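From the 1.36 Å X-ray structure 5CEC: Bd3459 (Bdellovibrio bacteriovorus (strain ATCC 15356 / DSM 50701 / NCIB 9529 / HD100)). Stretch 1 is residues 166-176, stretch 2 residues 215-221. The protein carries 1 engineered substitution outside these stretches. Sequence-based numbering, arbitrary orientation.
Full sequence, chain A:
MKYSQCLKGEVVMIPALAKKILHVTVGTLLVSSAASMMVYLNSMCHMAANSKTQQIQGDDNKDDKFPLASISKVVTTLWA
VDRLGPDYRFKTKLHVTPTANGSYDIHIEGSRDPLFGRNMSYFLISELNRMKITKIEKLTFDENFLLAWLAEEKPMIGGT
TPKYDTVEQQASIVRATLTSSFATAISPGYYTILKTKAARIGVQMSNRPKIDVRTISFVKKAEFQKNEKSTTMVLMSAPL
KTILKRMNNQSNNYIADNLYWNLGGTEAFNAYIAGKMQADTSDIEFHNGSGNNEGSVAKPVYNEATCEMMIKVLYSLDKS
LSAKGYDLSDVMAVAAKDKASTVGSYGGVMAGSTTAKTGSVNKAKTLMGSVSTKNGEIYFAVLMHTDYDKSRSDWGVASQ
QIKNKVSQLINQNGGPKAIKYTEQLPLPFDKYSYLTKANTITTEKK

Stretch 1 166-176: TVEQQASIVRA
Stretch 2 (215-221) TISFVKK

A helix packs along a strand running nearly the other way: Val167 to Ala176 are helical, Thr215 to Phe218 extended, and the N-to-C directions differ by 162° with the axes 8.4 Å apart at closest approach. The register is set by three CA–CA pairs, Ala171 to Phe218 at 6.2 Å, Arg175 to Ser217 at 6.5 Å and, where the segments spread, Val167 to Lys220 at 9.1 Å. Val167, Ala171 and Arg175 recur every fourth residue, one helical stripe, while the strand presents alternate residues, Ile216 and Phe218, whose CA-to-CB bonds point toward the helix; those of Thr215 and Ser217 point away.

Build the helix with phi/psi near -63/-42 and regular i to i+4 bonds, such as Arg175 N to Ala171 O at 2.8 Å. Thr166, at -135/152 with chi1 p, caps it: its OG1 accepts from Gln169 N at 3.0 Å. The strand runs from -128/137 at Thr215 through -129/130 and -154/156 to -83/131 at Phe218.

Phe218 covers the most surface. With chi1 t and chi2 64°, its ring lies flat under Ala171, whose CB stands 3.7 Å from the ring centroid and 21° off the normal, a CH-pi contact over the face; Ala171 CB to Phe218 CG is 3.5 Å. The methyl thus sits on the ring face at the point of the register where the CA atoms come nearest. One turn earlier Val167, chi1 t, brings CG1 to 3.3 Å from Phe218 CZ, an oblique approach at the far end of the ring.

Arg175 is the polar counterpart. Its CA-to-CB bond points sideways, but an extended chain, chi1 to chi3 all t and chi4 -84°, carries its end to the strand. There NE donates to Ile216 O at 2.9 Å with an angle of 153°, the carbonyl lying at the guanidinium edge near its plane. The same chain is useful along its length: its CG packs 4.0 Å from CG2 of Ile216, a buried side chain with chi1 m and chi2 t. Water 1 extends the link, accepting from Ile216 N at 2.9 Å and, weakly, from Arg175 NH2 at 3.2 Å, so one arginine reaches both the carbonyl and, through water, the amide of a single strand residue.

At the other end, beyond the strand, charge pairing is loose. Glu168 (m, p, chi3 34°) and Lys220 (phi/psi -60/145; m, t, t, chi4 143°) leave Glu168 OE2 4.2 Å from Lys220 NZ, beyond a salt bridge.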

# COMPACT_ATOMS: atom_id res chain seq x y z
N THR A 166 -25.79 -1.32 -11.81
CA THR A 166 -26.40 -0.93 -13.08
C THR A 166 -25.49 0.09 -13.75
O THR A 166 -24.76 0.83 -13.09
CB THR A 166 -27.81 -0.32 -12.92
OG1 THR A 166 -27.73 0.94 -12.25
CG2 THR A 166 -28.76 -1.23 -12.15
N VAL A 167 -25.55 0.12 -15.07
CA VAL A 167 -24.79 1.11 -15.82
C VAL A 167 -25.33 2.51 -15.49
O VAL A 167 -24.57 3.46 -15.41
CB VAL A 167 -24.80 0.78 -17.34
CG1 VAL A 167 -24.47 2.00 -18.17
CG2 VAL A 167 -23.77 -0.31 -17.63
N GLU A 168 -26.63 2.62 -15.22
CA GLU A 168 -27.24 3.92 -15.01
C GLU A 168 -26.73 4.52 -13.70
O GLU A 168 -26.50 5.73 -13.62
CB GLU A 168 -28.78 3.83 -15.03
CG GLU A 168 -29.36 3.49 -16.41
CD GLU A 168 -29.03 2.07 -16.93
OE1 GLU A 168 -28.93 1.09 -16.12
OE2 GLU A 168 -28.85 1.94 -18.17
N GLN A 169 -26.50 3.67 -12.70
CA GLN A 169 -25.93 4.13 -11.45
C GLN A 169 -24.52 4.64 -11.69
O GLN A 169 -24.20 5.74 -11.28
CB GLN A 169 -25.90 3.00 -10.43
CG GLN A 169 -25.41 3.41 -9.05
CD GLN A 169 -25.43 2.22 -8.09
OE1 GLN A 169 -25.21 1.06 -8.49
NE2 GLN A 169 -25.73 2.49 -6.82
N GLN A 170 -23.70 3.85 -12.38
CA GLN A 170 -22.31 4.25 -12.68
C GLN A 170 -22.31 5.59 -13.39
O GLN A 170 -21.55 6.49 -13.02
CB GLN A 170 -21.62 3.21 -13.54
CG GLN A 170 -20.20 3.58 -13.94
CD GLN A 170 -19.62 2.54 -14.86
OE1 GLN A 170 -19.53 1.37 -14.48
NE2 GLN A 170 -19.31 2.93 -16.09
N ALA A 171 -23.14 5.70 -14.44
CA ALA A 171 -23.17 6.90 -15.29
C ALA A 171 -23.62 8.14 -14.54
O ALA A 171 -23.07 9.22 -14.76
CB ALA A 171 -24.06 6.69 -16.51
N SER A 172 -24.57 7.98 -13.62
CA SER A 172 -25.06 9.11 -12.81
C SER A 172 -23.90 9.69 -12.01
O SER A 172 -23.71 10.90 -11.94
CB SER A 172 -26.17 8.64 -11.85
OG SER A 172 -26.55 9.66 -10.93
N ILE A 173 -23.12 8.79 -11.44
CA ILE A 173 -22.00 9.20 -10.58
C ILE A 173 -20.85 9.77 -11.42
O ILE A 173 -20.27 10.78 -11.04
CB ILE A 173 -21.55 8.04 -9.68
CG1 ILE A 173 -22.72 7.61 -8.81
CG2 ILE A 173 -20.35 8.46 -8.83
CD1 ILE A 173 -23.14 8.59 -7.74
N VAL A 174 -20.55 9.18 -12.58
CA VAL A 174 -19.51 9.74 -13.46
C VAL A 174 -19.92 11.13 -13.93
O VAL A 174 -19.10 12.04 -13.93
CB VAL A 174 -19.22 8.80 -14.64
CG1 VAL A 174 -18.28 9.45 -15.64
CG2 VAL A 174 -18.58 7.52 -14.11
N ARG A 175 -21.19 11.30 -14.30
CA ARG A 175 -21.68 12.60 -14.72
C ARG A 175 -21.50 13.63 -13.61
O ARG A 175 -21.04 14.74 -13.87
CB ARG A 175 -23.13 12.55 -15.19
CG ARG A 175 -23.71 13.91 -15.57
CD ARG A 175 -25.07 13.76 -16.21
NE ARG A 175 -25.69 15.06 -16.48
CZ ARG A 175 -26.39 15.79 -15.62
NH1 ARG A 175 -26.62 15.39 -14.38
NH2 ARG A 175 -26.87 16.96 -16.03
N ALA A 176 -21.85 13.24 -12.39
CA ALA A 176 -21.69 14.12 -11.26
C ALA A 176 -20.24 14.49 -11.00
O ALA A 176 -19.95 15.63 -10.69
CB ALA A 176 -22.32 13.53 -10.01
N THR A 215 -22.60 21.19 -21.23
CA THR A 215 -23.55 20.08 -21.05
C THR A 215 -22.77 18.78 -20.95
O THR A 215 -21.84 18.56 -21.71
CB THR A 215 -24.49 19.96 -22.27
OG1 THR A 215 -25.16 21.20 -22.44
CG2 THR A 215 -25.51 18.85 -22.07
N ILE A 216 -23.16 17.93 -20.02
CA ILE A 216 -22.52 16.63 -19.82
C ILE A 216 -23.59 15.55 -19.80
O ILE A 216 -24.57 15.68 -19.05
CB ILE A 216 -21.71 16.60 -18.51
CG1 ILE A 216 -20.67 17.72 -18.52
CG2 ILE A 216 -21.07 15.22 -18.31
CD1 ILE A 216 -19.93 17.94 -17.23
N SER A 217 -23.40 14.49 -20.57
CA SER A 217 -24.37 13.40 -20.58
C SER A 217 -23.78 12.05 -20.96
O SER A 217 -22.73 11.99 -21.57
CB SER A 217 -25.58 13.73 -21.44
OG SER A 217 -25.23 13.91 -22.77
N PHE A 218 -24.44 10.99 -20.52
CA PHE A 218 -24.05 9.62 -20.80
C PHE A 218 -24.60 9.21 -22.17
O PHE A 218 -25.79 9.45 -22.48
CB PHE A 218 -24.63 8.73 -19.69
CG PHE A 218 -24.47 7.27 -19.91
CD1 PHE A 218 -23.22 6.70 -19.96
CD2 PHE A 218 -25.57 6.43 -20.02
CE1 PHE A 218 -23.06 5.34 -20.15
CE2 PHE A 218 -25.41 5.07 -20.21
CZ PHE A 218 -24.15 4.52 -20.28
N VAL A 219 -23.72 8.63 -22.99
CA VAL A 219 -24.09 8.01 -24.27
C VAL A 219 -23.45 6.63 -24.34
O VAL A 219 -22.22 6.53 -24.39
CB VAL A 219 -23.66 8.85 -25.50
CG1 VAL A 219 -24.01 8.13 -26.79
CG2 VAL A 219 -24.31 10.23 -25.46
N LYS A 220 -24.27 5.59 -24.33
CA LYS A 220 -23.81 4.19 -24.37
C LYS A 220 -23.01 3.89 -25.62
O LYS A 220 -23.32 4.41 -26.71
CB LYS A 220 -25.00 3.23 -24.34
CG LYS A 220 -25.78 3.21 -23.05
CD LYS A 220 -27.02 2.33 -23.21
CE LYS A 220 -27.90 2.32 -21.96
NZ LYS A 220 -29.34 2.26 -22.33
N LYS A 221 -22.01 3.04 -25.48
CA LYS A 221 -21.11 2.72 -26.60
C LYS A 221 -21.87 2.29 -27.86
O LYS A 221 -21.59 2.80 -28.95
CB LYS A 221 -20.09 1.64 -26.20
CG LYS A 221 -19.10 1.29 -27.29
CD LYS A 221 -18.16 0.18 -26.86
CE LYS A 221 -17.42 -0.35 -28.09
NZ LYS A 221 -16.32 -1.27 -27.73
O HOH W 1 -25.05 18.70 -18.02